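Local coordinates for protein AgaA (Rhizobium radiobacter, PDB 6HLX) that binds the opine agropinic acid as the periplasmic solute-binding component of an ABC transporter that imports it into the bacterium, at residues D16-Q20 against K95-R99; F6-P12 against S24-V28; K248-F252 against Y318-V324. One frame throughout, in Å; residues are numbered along the deposited sequence.

Contact 1 (D16-Q20 against K95-R99). With EDO (1,2-ethanediol), chain B.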
ATOM      1  N   ASP A  16       9.666  11.296  -2.918  1.00 21.08           N
ATOM      2  CA  ASP A  16       9.388  12.081  -1.697  1.00 20.88           C
ATOM      3  C   ASP A  16       8.890  11.064  -0.645  1.00 22.74           C
ATOM      4  O   ASP A  16       7.928  10.331  -0.888  1.00 21.03           O
ATOM      5  CB  ASP A  16       8.361  13.198  -1.982  1.00 22.69           C
ATOM      6  CG  ASP A  16       8.029  14.059  -0.782  1.00 29.50           C
ATOM      7  OD1 ASP A  16       8.120  13.555   0.355  1.00 29.86           O
ATOM      8  OD2 ASP A  16       7.630  15.219  -0.981  1.00 31.49           O
ATOM      9  N   THR A  17       9.641  10.913   0.455  1.00 20.45           N
ATOM     10  CA  THR A  17       9.368   9.785   1.354  1.00 19.65           C
ATOM     11  C   THR A  17       7.966   9.728   1.904  1.00 21.04           C
ATOM     12  O   THR A  17       7.425   8.619   2.001  1.00 21.77           O
ATOM     13  CB  THR A  17      10.389   9.665   2.488  1.00 20.84           C
ATOM     14  OG1 THR A  17      10.239  10.765   3.395  1.00 21.61           O
ATOM     15  CG2 THR A  17      11.855   9.583   1.949  1.00 19.22           C
ATOM     16  N   VAL A  18       7.371  10.890   2.244  1.00 18.29           N
ATOM     17  CA  VAL A  18       6.073  10.937   2.937  1.00 18.33           C
ATOM     18  C   VAL A  18       4.874  10.632   2.005  1.00 22.16           C
ATOM     19  O   VAL A  18       3.772  10.347   2.497  1.00 21.80           O
ATOM     20  CB  VAL A  18       5.865  12.254   3.720  1.00 21.50           C
ATOM     21  CG1 VAL A  18       6.994  12.498   4.720  1.00 22.06           C
ATOM     22  CG2 VAL A  18       5.683  13.448   2.781  1.00 21.87           C
ATOM     23  N   VAL A  19       5.090  10.753   0.677  1.00 19.20           N
ATOM     24  CA  VAL A  19       4.056  10.504  -0.332  1.00 18.64           C
ATOM     25  C   VAL A  19       4.013   9.034  -0.655  1.00 21.21           C
ATOM     26  O   VAL A  19       5.070   8.408  -0.803  1.00 20.13           O
ATOM     27  CB  VAL A  19       4.337  11.348  -1.614  1.00 22.51           C
ATOM     28  CG1 VAL A  19       3.316  11.076  -2.710  1.00 22.49           C
ATOM     29  CG2 VAL A  19       4.392  12.828  -1.280  1.00 22.96           C
ATOM     30  N   GLN A  20       2.797   8.492  -0.809  1.00 17.29           N
ATOM     31  CA  GLN A  20       2.595   7.087  -1.186  1.00 17.21           C
ATOM     32  C   GLN A  20       2.210   7.130  -2.684  1.00 19.81           C
ATOM     33  O   GLN A  20       1.030   7.364  -3.006  1.00 20.71           O
ATOM     34  CB  GLN A  20       1.456   6.476  -0.336  1.00 18.81           C
ATOM     35  CG  GLN A  20       1.486   4.943  -0.224  1.00 24.20           C
ATOM     36  CD  GLN A  20       1.565   4.199  -1.528  1.00 30.93           C
ATOM     37  OE1 GLN A  20       2.589   4.240  -2.219  1.00 23.57           O
ATOM     38  NE2 GLN A  20       0.515   3.471  -1.874  1.00 23.30           N
ATOM     39  N   LYS A  95       1.939  17.148   2.470  1.00 25.37           N
ATOM     40  CA  LYS A  95       1.368  16.147   1.571  1.00 25.61           C
ATOM     41  C   LYS A  95       1.569  14.685   2.044  1.00 26.29           C
ATOM     42  O   LYS A  95       1.411  13.772   1.232  1.00 25.77           O
ATOM     43  CB  LYS A  95       1.890  16.361   0.131  1.00 29.91           C
ATOM     44  CG  LYS A  95       3.400  16.321  -0.048  1.00 51.01           C
ATOM     45  CD  LYS A  95       3.772  16.874  -1.426  1.00 63.89           C
ATOM     46  CE  LYS A  95       5.152  17.473  -1.459  1.00 79.56           C
ATOM     47  NZ  LYS A  95       5.374  18.273  -2.695  1.00 92.78           N
ATOM     48  N   ALA A  96       1.876  14.451   3.339  1.00 20.35           N
ATOM     49  CA  ALA A  96       2.077  13.077   3.812  1.00 19.73           C
ATOM     50  C   ALA A  96       0.806  12.267   3.649  1.00 22.25           C
ATOM     51  O   ALA A  96      -0.262  12.667   4.145  1.00 21.42           O
ATOM     52  CB  ALA A  96       2.511  13.072   5.269  1.00 20.27           C
ATOM     53  N   SER A  97       0.920  11.113   2.969  1.00 19.99           N
ATOM     54  CA  SER A  97      -0.245  10.256   2.719  1.00 19.12           C
ATOM     55  C   SER A  97      -0.844   9.627   3.982  1.00 21.75           C
ATOM     56  O   SER A  97      -2.042   9.295   3.966  1.00 21.55           O
ATOM     57  CB  SER A  97       0.112   9.155   1.721  1.00 19.74           C
ATOM     58  OG  SER A  97       0.605   9.730   0.518  1.00 20.43           O
ATOM     59  N   PHE A  98      -0.007   9.391   5.035  1.00 17.75           N
ATOM     60  CA  PHE A  98      -0.463   8.720   6.249  1.00 18.57           C
ATOM     61  C   PHE A  98      -0.508   9.638   7.442  1.00 20.15           C
ATOM     62  O   PHE A  98      -0.442   9.175   8.588  1.00 21.06           O
ATOM     63  CB  PHE A  98       0.363   7.454   6.518  1.00 19.66           C
ATOM     64  CG  PHE A  98       0.158   6.420   5.432  1.00 19.47           C
ATOM     65  CD1 PHE A  98      -0.967   5.591   5.442  1.00 21.44           C
ATOM     66  CD2 PHE A  98       1.063   6.305   4.377  1.00 19.84           C
ATOM     67  CE1 PHE A  98      -1.177   4.653   4.424  1.00 21.27           C
ATOM     68  CE2 PHE A  98       0.851   5.374   3.350  1.00 21.21           C
ATOM     69  CZ  PHE A  98      -0.280   4.567   3.372  1.00 19.56           C
ATOM     70  N   ARG A  99      -0.674  10.936   7.182  1.00 19.29           N
ATOM     71  CA  ARG A  99      -0.770  11.915   8.277  1.00 19.64           C
ATOM     72  C   ARG A  99      -1.908  11.529   9.270  1.00 21.62           C
ATOM     73  O   ARG A  99      -1.726  11.636  10.480  1.00 21.79           O
ATOM     74  CB  ARG A  99      -1.043  13.327   7.706  1.00 21.07           C
ATOM     75  CG  ARG A  99      -1.406  14.353   8.788  1.00 23.63           C
ATOM     76  CD  ARG A  99      -1.336  15.775   8.290  1.00 23.39           C
ATOM     77  NE  ARG A  99      -2.214  16.030   7.141  1.00 24.45           N
ATOM     78  CZ  ARG A  99      -3.473  16.471   7.227  1.00 30.57           C
ATOM     79  NH1 ARG A  99      -4.035  16.674   8.412  1.00 25.53           N
ATOM     80  NH2 ARG A  99      -4.172  16.721   6.126  1.00 26.23           N
TER
HETATM   81  C1  EDO B 635       5.808  20.243   2.482  1.00 63.74           C
HETATM   82  O1  EDO B 635       5.162  21.485   2.704  1.00 65.31           O
HETATM   83  C2  EDO B 635       4.792  19.252   1.900  1.00 61.37           C
HETATM   84  O2  EDO B 635       4.961  17.995   2.535  1.00 59.39           O
HETATM   85  O   HOH W   1       2.851   9.638   5.122  1.00 20.75           O
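Ser97 grips the loop 16-20 through both its backbone and its side chain. Ser97 N donates to Val18 O at 3.0 Å, a nearly straight bond (163° at the hydrogen) in which the donor stands tilted from the carbonyl plane. With chi1 at -56°, Ser97 OG swings beside its own backbone N and accepts Gln20 N at 2.8 Å. Val18 O is held further by a water that donates to it and accepts Phe98 N, and Ala96 CA adds a CH...O contact. Around these bonds the packing is close: Val18 CB meets Ala96 CB at 3.8 Å, and Gln20 CG lies at the edge of the Phe98 ring, 3.7 Å from CE2. The other end is looser and faces solvent. There the exposed Lys95 chain runs past Val19 CG2, and its NZ stays 4.2 Å from Asp16 OD2, too far for a salt bridge; that carboxylate pairs with Arg88 of helix 79-90 instead. Lys95 N donates to a 1,2-ethanediol, probably from the crystallisation liquor. Gln20 belongs to the agropinic acid pocket, and its OE1 accepts Gly22 N. The Ser97 OG bond probably helps to hold the main chain at Gln20, consistent with a second-shell role behind this pocket residue.

Contact 2 (F6-P12 against S24-V28)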
ATOM      1  N   PHE A   6      16.078  -4.850 -12.134  1.00 19.40           N
ATOM      2  CA  PHE A   6      14.741  -5.102 -11.589  1.00 18.25           C
ATOM      3  C   PHE A   6      13.723  -4.345 -12.452  1.00 21.77           C
ATOM      4  O   PHE A   6      13.748  -3.116 -12.506  1.00 21.00           O
ATOM      5  CB  PHE A   6      14.717  -4.576 -10.153  1.00 19.19           C
ATOM      6  CG  PHE A   6      13.567  -5.004  -9.262  1.00 20.04           C
ATOM      7  CD1 PHE A   6      12.252  -4.637  -9.559  1.00 23.89           C
ATOM      8  CD2 PHE A   6      13.804  -5.725  -8.097  1.00 21.98           C
ATOM      9  CE1 PHE A   6      11.197  -5.002  -8.704  1.00 24.75           C
ATOM     10  CE2 PHE A   6      12.755  -6.059  -7.230  1.00 24.37           C
ATOM     11  CZ  PHE A   6      11.462  -5.709  -7.543  1.00 23.49           C
ATOM     12  N   GLY A   7      12.854  -5.088 -13.114  1.00 20.82           N
ATOM     13  CA  GLY A   7      11.844  -4.512 -13.980  1.00 20.10           C
ATOM     14  C   GLY A   7      10.625  -4.097 -13.185  1.00 21.76           C
ATOM     15  O   GLY A   7       9.844  -4.950 -12.751  1.00 20.61           O
ATOM     16  N   LEU A   8      10.455  -2.782 -12.983  1.00 18.72           N
ATOM     17  CA  LEU A   8       9.290  -2.238 -12.271  1.00 19.99           C
ATOM     18  C   LEU A   8       8.107  -2.028 -13.241  1.00 21.93           C
ATOM     19  O   LEU A   8       8.310  -1.710 -14.418  1.00 21.17           O
ATOM     20  CB  LEU A   8       9.614  -0.867 -11.639  1.00 20.62           C
ATOM     21  CG  LEU A   8      10.580  -0.773 -10.473  1.00 24.95           C
ATOM     22  CD1 LEU A   8      10.841   0.710 -10.167  1.00 24.59           C
ATOM     23  CD2 LEU A   8      10.047  -1.518  -9.233  1.00 25.28           C
ATOM     24  N   SER A   9       6.865  -2.083 -12.697  1.00 19.48           N
ATOM     25  CA  SER A   9       5.650  -1.894 -13.493  1.00 18.15           C
ATOM     26  C   SER A   9       5.391  -0.441 -13.879  1.00 20.91           C
ATOM     27  O   SER A   9       4.418  -0.168 -14.588  1.00 21.31           O
ATOM     28  CB  SER A   9       4.435  -2.480 -12.772  1.00 20.51           C
ATOM     29  OG  SER A   9       4.200  -1.760 -11.579  1.00 21.69           O
ATOM     30  N   GLY A  10       6.250   0.471 -13.414  1.00 19.48           N
ATOM     31  CA  GLY A  10       6.134   1.878 -13.773  1.00 19.45           C
ATOM     32  C   GLY A  10       7.261   2.725 -13.235  1.00 22.40           C
ATOM     33  O   GLY A  10       8.018   2.292 -12.364  1.00 21.90           O
ATOM     34  N   GLU A  11       7.294   3.971 -13.687  1.00 20.04           N
ATOM     35  CA  GLU A  11       8.255   4.939 -13.199  1.00 19.50           C
ATOM     36  C   GLU A  11       7.647   5.654 -11.986  1.00 21.69           C
ATOM     37  O   GLU A  11       6.536   6.180 -12.088  1.00 21.33           O
ATOM     38  CB  GLU A  11       8.587   5.949 -14.312  1.00 21.16           C
ATOM     39  CG  GLU A  11       9.492   7.084 -13.871  1.00 21.22           C
ATOM     40  CD  GLU A  11      10.111   7.884 -15.009  1.00 28.14           C
ATOM     41  OE1 GLU A  11      11.198   8.466 -14.799  1.00 24.48           O
ATOM     42  OE2 GLU A  11       9.516   7.931 -16.110  1.00 25.36           O
ATOM     43  N   PRO A  12       8.363   5.739 -10.848  1.00 20.70           N
ATOM     44  CA  PRO A  12       7.786   6.459  -9.693  1.00 19.62           C
ATOM     45  C   PRO A  12       7.516   7.927 -10.033  1.00 21.78           C
ATOM     46  O   PRO A  12       8.364   8.609 -10.637  1.00 21.07           O
ATOM     47  CB  PRO A  12       8.893   6.366  -8.633  1.00 21.36           C
ATOM     48  CG  PRO A  12       9.634   5.073  -8.989  1.00 25.00           C
ATOM     49  CD  PRO A  12       9.658   5.116 -10.510  1.00 21.24           C
ATOM     50  N   SER A  24       5.550   1.023  -7.201  1.00 18.04           N
ATOM     51  CA  SER A  24       6.838   1.275  -7.888  1.00 18.24           C
ATOM     52  C   SER A  24       7.753   2.189  -7.059  1.00 21.45           C
ATOM     53  O   SER A  24       8.902   1.823  -6.785  1.00 20.59           O
ATOM     54  CB  SER A  24       6.610   1.841  -9.290  1.00 20.55           C
ATOM     55  OG  SER A  24       5.894   0.898 -10.073  1.00 22.41           O
ATOM     56  N   GLY A  25       7.220   3.345  -6.636  1.00 20.24           N
ATOM     57  CA  GLY A  25       7.960   4.292  -5.809  1.00 19.54           C
ATOM     58  C   GLY A  25       8.363   3.662  -4.483  1.00 20.45           C
ATOM     59  O   GLY A  25       9.502   3.815  -4.044  1.00 20.11           O
ATOM     60  N   ARG A  26       7.446   2.899  -3.848  1.00 17.93           N
ATOM     61  CA  ARG A  26       7.753   2.229  -2.578  1.00 17.30           C
ATOM     62  C   ARG A  26       8.928   1.257  -2.717  1.00 20.41           C
ATOM     63  O   ARG A  26       9.783   1.213  -1.838  1.00 20.57           O
ATOM     64  CB  ARG A  26       6.535   1.465  -2.063  1.00 18.61           C
ATOM     65  CG  ARG A  26       5.505   2.420  -1.500  1.00 21.46           C
ATOM     66  CD  ARG A  26       4.263   1.671  -1.106  1.00 23.11           C
ATOM     67  NE  ARG A  26       3.736   2.247   0.129  1.00 25.13           N
ATOM     68  CZ  ARG A  26       2.668   1.791   0.772  1.00 30.54           C
ATOM     69  NH1 ARG A  26       1.949   0.796   0.258  1.00 21.40           N
ATOM     70  NH2 ARG A  26       2.306   2.329   1.929  1.00 20.78           N
ATOM     71  N   THR A  27       8.959   0.461  -3.820  1.00 18.43           N
ATOM     72  CA  THR A  27      10.022  -0.538  -4.033  1.00 18.30           C
ATOM     73  C   THR A  27      11.408   0.141  -4.056  1.00 19.70           C
ATOM     74  O   THR A  27      12.331  -0.360  -3.432  1.00 20.29           O
ATOM     75  CB  THR A  27       9.749  -1.336  -5.336  1.00 21.75           C
ATOM     76  OG1 THR A  27       8.460  -1.959  -5.207  1.00 19.62           O
ATOM     77  CG2 THR A  27      10.844  -2.389  -5.633  1.00 19.47           C
ATOM     78  N   VAL A  28      11.522   1.316  -4.727  1.00 17.82           N
ATOM     79  CA  VAL A  28      12.784   2.051  -4.773  1.00 18.64           C
ATOM     80  C   VAL A  28      13.082   2.642  -3.376  1.00 21.05           C
ATOM     81  O   VAL A  28      14.200   2.519  -2.873  1.00 19.89           O
ATOM     82  CB  VAL A  28      12.815   3.123  -5.893  1.00 20.78           C
ATOM     83  CG1 VAL A  28      14.152   3.874  -5.890  1.00 20.45           C
ATOM     84  CG2 VAL A  28      12.558   2.487  -7.271  1.00 19.83           C
TER
HETATM   85  O   HOH W   2       5.616  -1.678  -9.339  1.00 24.38           O
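Leu8 spreads its two methyls over helix 23-32: CD1 reaches Val28 CG2 at 3.8 Å, and CD2 lies the same 3.8 Å from Thr27 CG2. Thr27 CG2 stands anti to its backbone N, which turns this methyl to the strand and also brings it 3.9 Å from Phe6 CZ, obliquely to that ring. OG1 of Thr27 serves the helix itself, bonding to Thr23 O. Beyond the strand, Pro12 CB lies 3.6 Å from Gly25 CA, in the residue pair whose CA atoms are nearest across the contact. Ser24 OG is 2.7 Å from a water that also bonds Ser9 OG, and it may make a long, weak bond to Gly10 O at 3.4 Å. Ser9 OG also hydrogen-bonds Tyr332 OH, just before helix 333-347, and the Ser9 side chain is about 5 Å from the bound agropinic acid. Helix segment 24-28 runs at 151° to strand 6-8, axes 10.1 Å apart. Ile172 of strand 171-176 and Tyr193 complete the apolar layer. Strand 3-8 is hydrogen-bonded between strands 190-195 and 213-214; the loop after it leads to helix 23-32, which packs on the same mixed sheet, as in an alpha/beta lobe of a periplasmic binding protein.

Contact 3 (K248-F252 against Y318-V324)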
ATOM      1  N   LYS A 248     -19.066  12.873  -1.676  1.00 24.73           N
ATOM      2  CA  LYS A 248     -19.617  14.190  -2.078  1.00 26.58           C
ATOM      3  C   LYS A 248     -20.409  14.056  -3.387  1.00 31.08           C
ATOM      4  O   LYS A 248     -21.194  14.950  -3.728  1.00 31.48           O
ATOM      5  CB  LYS A 248     -18.545  15.287  -2.160  1.00 29.32           C
ATOM      6  CG  LYS A 248     -18.162  15.802  -0.783  1.00 40.25           C
ATOM      7  CD  LYS A 248     -17.274  17.033  -0.831  1.00 46.26           C
ATOM      8  CE  LYS A 248     -17.215  17.693   0.530  1.00 56.09           C
ATOM      9  NZ  LYS A 248     -16.260  18.832   0.554  1.00 67.30           N
ATOM     10  N   PHE A 249     -20.256  12.908  -4.091  1.00 26.73           N
ATOM     11  CA  PHE A 249     -21.061  12.615  -5.284  1.00 26.49           C
ATOM     12  C   PHE A 249     -22.359  12.094  -4.682  1.00 29.34           C
ATOM     13  O   PHE A 249     -22.371  11.020  -4.069  1.00 28.09           O
ATOM     14  CB  PHE A 249     -20.373  11.588  -6.208  1.00 27.15           C
ATOM     15  CG  PHE A 249     -21.152  11.278  -7.469  1.00 28.60           C
ATOM     16  CD1 PHE A 249     -21.239  12.208  -8.501  1.00 32.52           C
ATOM     17  CD2 PHE A 249     -21.784  10.052  -7.632  1.00 30.57           C
ATOM     18  CE1 PHE A 249     -21.958  11.916  -9.669  1.00 34.09           C
ATOM     19  CE2 PHE A 249     -22.500   9.757  -8.798  1.00 33.62           C
ATOM     20  CZ  PHE A 249     -22.585  10.691  -9.807  1.00 32.49           C
ATOM     21  N   GLU A 250     -23.431  12.904  -4.763  1.00 26.91           N
ATOM     22  CA  GLU A 250     -24.701  12.651  -4.078  1.00 26.65           C
ATOM     23  C   GLU A 250     -25.164  11.157  -4.063  1.00 30.27           C
ATOM     24  O   GLU A 250     -25.354  10.658  -2.954  1.00 30.14           O
ATOM     25  CB  GLU A 250     -25.815  13.582  -4.568  1.00 28.45           C
ATOM     26  CG  GLU A 250     -27.045  13.515  -3.673  1.00 40.45           C
ATOM     27  CD  GLU A 250     -27.951  14.733  -3.635  1.00 74.32           C
ATOM     28  OE1 GLU A 250     -27.740  15.677  -4.430  1.00 78.51           O
ATOM     29  OE2 GLU A 250     -28.880  14.739  -2.796  1.00 75.24           O
ATOM     30  N   PRO A 251     -25.305  10.408  -5.185  1.00 27.11           N
ATOM     31  CA  PRO A 251     -25.719   8.990  -5.067  1.00 26.61           C
ATOM     32  C   PRO A 251     -24.820   8.150  -4.138  1.00 28.12           C
ATOM     33  O   PRO A 251     -25.313   7.299  -3.395  1.00 28.46           O
ATOM     34  CB  PRO A 251     -25.634   8.486  -6.521  1.00 28.24           C
ATOM     35  CG  PRO A 251     -25.882   9.703  -7.342  1.00 32.63           C
ATOM     36  CD  PRO A 251     -25.177  10.801  -6.608  1.00 29.09           C
ATOM     37  N   PHE A 252     -23.510   8.444  -4.122  1.00 22.81           N
ATOM     38  CA  PHE A 252     -22.534   7.696  -3.309  1.00 21.48           C
ATOM     39  C   PHE A 252     -22.506   8.088  -1.835  1.00 26.58           C
ATOM     40  O   PHE A 252     -21.702   7.548  -1.086  1.00 27.30           O
ATOM     41  CB  PHE A 252     -21.133   7.804  -3.932  1.00 22.75           C
ATOM     42  CG  PHE A 252     -21.014   7.142  -5.279  1.00 22.44           C
ATOM     43  CD1 PHE A 252     -21.896   6.133  -5.662  1.00 25.56           C
ATOM     44  CD2 PHE A 252     -19.970   7.464  -6.135  1.00 21.99           C
ATOM     45  CE1 PHE A 252     -21.788   5.528  -6.915  1.00 25.33           C
ATOM     46  CE2 PHE A 252     -19.843   6.835  -7.371  1.00 25.27           C
ATOM     47  CZ  PHE A 252     -20.741   5.863  -7.747  1.00 23.99           C
ATOM     48  N   TYR A 318     -33.388   6.593  -7.060  1.00 35.09           N
ATOM     49  CA  TYR A 318     -32.859   6.461  -8.431  1.00 34.13           C
ATOM     50  C   TYR A 318     -33.606   5.372  -9.227  1.00 41.07           C
ATOM     51  O   TYR A 318     -32.998   4.358  -9.579  1.00 41.39           O
ATOM     52  CB  TYR A 318     -31.318   6.235  -8.419  1.00 33.23           C
ATOM     53  CG  TYR A 318     -30.602   7.322  -7.655  1.00 33.01           C
ATOM     54  CD1 TYR A 318     -30.368   8.566  -8.231  1.00 34.36           C
ATOM     55  CD2 TYR A 318     -30.242   7.143  -6.321  1.00 32.96           C
ATOM     56  CE1 TYR A 318     -29.793   9.604  -7.505  1.00 33.13           C
ATOM     57  CE2 TYR A 318     -29.666   8.176  -5.582  1.00 33.23           C
ATOM     58  CZ  TYR A 318     -29.444   9.404  -6.180  1.00 38.54           C
ATOM     59  OH  TYR A 318     -28.861  10.423  -5.470  1.00 39.81           O
ATOM     60  N   PRO A 319     -34.916   5.554  -9.551  1.00 40.96           N
ATOM     61  CA  PRO A 319     -35.645   4.494 -10.280  1.00 41.61           C
ATOM     62  C   PRO A 319     -35.169   4.287 -11.717  1.00 46.85           C
ATOM     63  O   PRO A 319     -35.430   3.238 -12.308  1.00 47.59           O
ATOM     64  CB  PRO A 319     -37.103   4.965 -10.222  1.00 44.28           C
ATOM     65  CG  PRO A 319     -37.013   6.441 -10.113  1.00 48.33           C
ATOM     66  CD  PRO A 319     -35.806   6.696  -9.248  1.00 43.07           C
ATOM     67  N   ASN A 320     -34.455   5.288 -12.259  1.00 42.24           N
ATOM     68  CA  ASN A 320     -33.910   5.277 -13.615  1.00 41.34           C
ATOM     69  C   ASN A 320     -32.387   5.294 -13.609  1.00 42.69           C
ATOM     70  O   ASN A 320     -31.788   5.514 -14.654  1.00 42.65           O
ATOM     71  CB  ASN A 320     -34.459   6.471 -14.404  1.00 41.40           C
ATOM     72  CG  ASN A 320     -35.968   6.499 -14.445  1.00 60.78           C
ATOM     73  OD1 ASN A 320     -36.606   7.485 -14.058  1.00 54.99           O
ATOM     74  ND2 ASN A 320     -36.567   5.404 -14.892  1.00 49.77           N
ATOM     75  N   GLY A 321     -31.780   5.056 -12.444  1.00 36.94           N
ATOM     76  CA  GLY A 321     -30.329   5.058 -12.291  1.00 34.43           C
ATOM     77  C   GLY A 321     -29.760   6.458 -12.367  1.00 35.80           C
ATOM     78  O   GLY A 321     -30.447   7.431 -12.031  1.00 35.30           O
ATOM     79  N   PHE A 322     -28.498   6.578 -12.820  1.00 31.71           N
ATOM     80  CA  PHE A 322     -27.813   7.867 -12.935  1.00 30.06           C
ATOM     81  C   PHE A 322     -26.564   7.708 -13.785  1.00 33.10           C
ATOM     82  O   PHE A 322     -26.158   6.573 -14.070  1.00 31.83           O
ATOM     83  CB  PHE A 322     -27.436   8.433 -11.532  1.00 30.20           C
ATOM     84  CG  PHE A 322     -26.642   7.493 -10.641  1.00 29.47           C
ATOM     85  CD1 PHE A 322     -25.254   7.427 -10.731  1.00 30.53           C
ATOM     86  CD2 PHE A 322     -27.285   6.682  -9.710  1.00 30.73           C
ATOM     87  CE1 PHE A 322     -24.515   6.556  -9.905  1.00 30.75           C
ATOM     88  CE2 PHE A 322     -26.554   5.809  -8.893  1.00 32.43           C
ATOM     89  CZ  PHE A 322     -25.173   5.747  -8.998  1.00 30.12           C
ATOM     90  N   GLU A 323     -25.931   8.838 -14.139  1.00 28.65           N
ATOM     91  CA  GLU A 323     -24.675   8.841 -14.897  1.00 29.01           C
ATOM     92  C   GLU A 323     -23.527   9.086 -13.917  1.00 28.96           C
ATOM     93  O   GLU A 323     -23.667   9.866 -12.968  1.00 27.54           O
ATOM     94  CB  GLU A 323     -24.688   9.937 -15.970  1.00 31.12           C
ATOM     95  CG  GLU A 323     -25.835   9.810 -16.965  1.00 43.99           C
ATOM     96  CD  GLU A 323     -25.892  10.841 -18.079  1.00 72.98           C
ATOM     97  OE1 GLU A 323     -26.599  10.580 -19.080  1.00 69.76           O
ATOM     98  OE2 GLU A 323     -25.241  11.906 -17.957  1.00 66.60           O
ATOM     99  N   VAL A 324     -22.373   8.426 -14.141  1.00 25.46           N
ATOM    100  CA  VAL A 324     -21.233   8.569 -13.249  1.00 23.88           C
ATOM    101  C   VAL A 324     -19.953   8.261 -14.020  1.00 26.64           C
ATOM    102  O   VAL A 324     -20.003   7.563 -15.026  1.00 26.60           O
ATOM    103  CB  VAL A 324     -21.399   7.638 -11.999  1.00 25.88           C
ATOM    104  CG1 VAL A 324     -21.419   6.165 -12.388  1.00 25.79           C
ATOM    105  CG2 VAL A 324     -20.352   7.907 -10.916  1.00 24.73           C
TER
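Phe249 extends from its loop toward strand 322-327, its CG anti to the backbone N (chi1 -179°). Beyond CB and CG, Phe249 CD2 is the first ring atom to come near, 4.2 Å from Val324 CG2. Phe249 CE2 closes to 3.5 Å on Val324 CG2 and also meets Phe322 CE1, which lies at the ring's edge, in its plane. Phe249 CZ, the tip, comes 3.4 Å from Glu323 O, a carbonyl likewise near the ring plane. One face of the Phe249 ring carries Pro251 CD from its own segment. Pro251 sets CB over a face of Phe322, a CH-pi contact 3.8 Å from the centroid and 17° off the normal, while its CG packs against Tyr318 CZ at 3.8 Å. Phe252 packs beside them: Phe252 CE2 touches Val324 CG2 at 3.7 Å and Phe252 CE1 lies near Phe322 CZ. No hydrogen bond joins the two segments, so the fit rests on apolar and ring contacts. Val257 of helix 255-264 touches Phe252, Tyr318 and Phe322. The 3-10 turn 250-252, leading into that helix, is packed on the start of a strand in a mixed sheet, the helix-on-sheet layering of an alpha/beta lobe in a periplasmic binding protein.

How the contacts relate
Contacts 1 and 2 are buried, whereas contact 3 is only partly so, its centre about 29 Å from the centre of the chain. The first two are neighbours, with centres about 17 Å apart, and their segments alternate along the chain: Arg26 of helix 23-32 packs on both Gln20 and Phe98. Contact 3 follows later in sequence, its nearest atoms about 13 Å from contact 1, and its strand 322-327 belongs to a different sheet from strand 3-8 of contact 2. Chemistry follows place. Loop meets loop through direct backbone-directed bonds in contact 1; strand and helix meet through methyls and a water-bridged serine pair in contact 2; contact 3 relies on rings and proline.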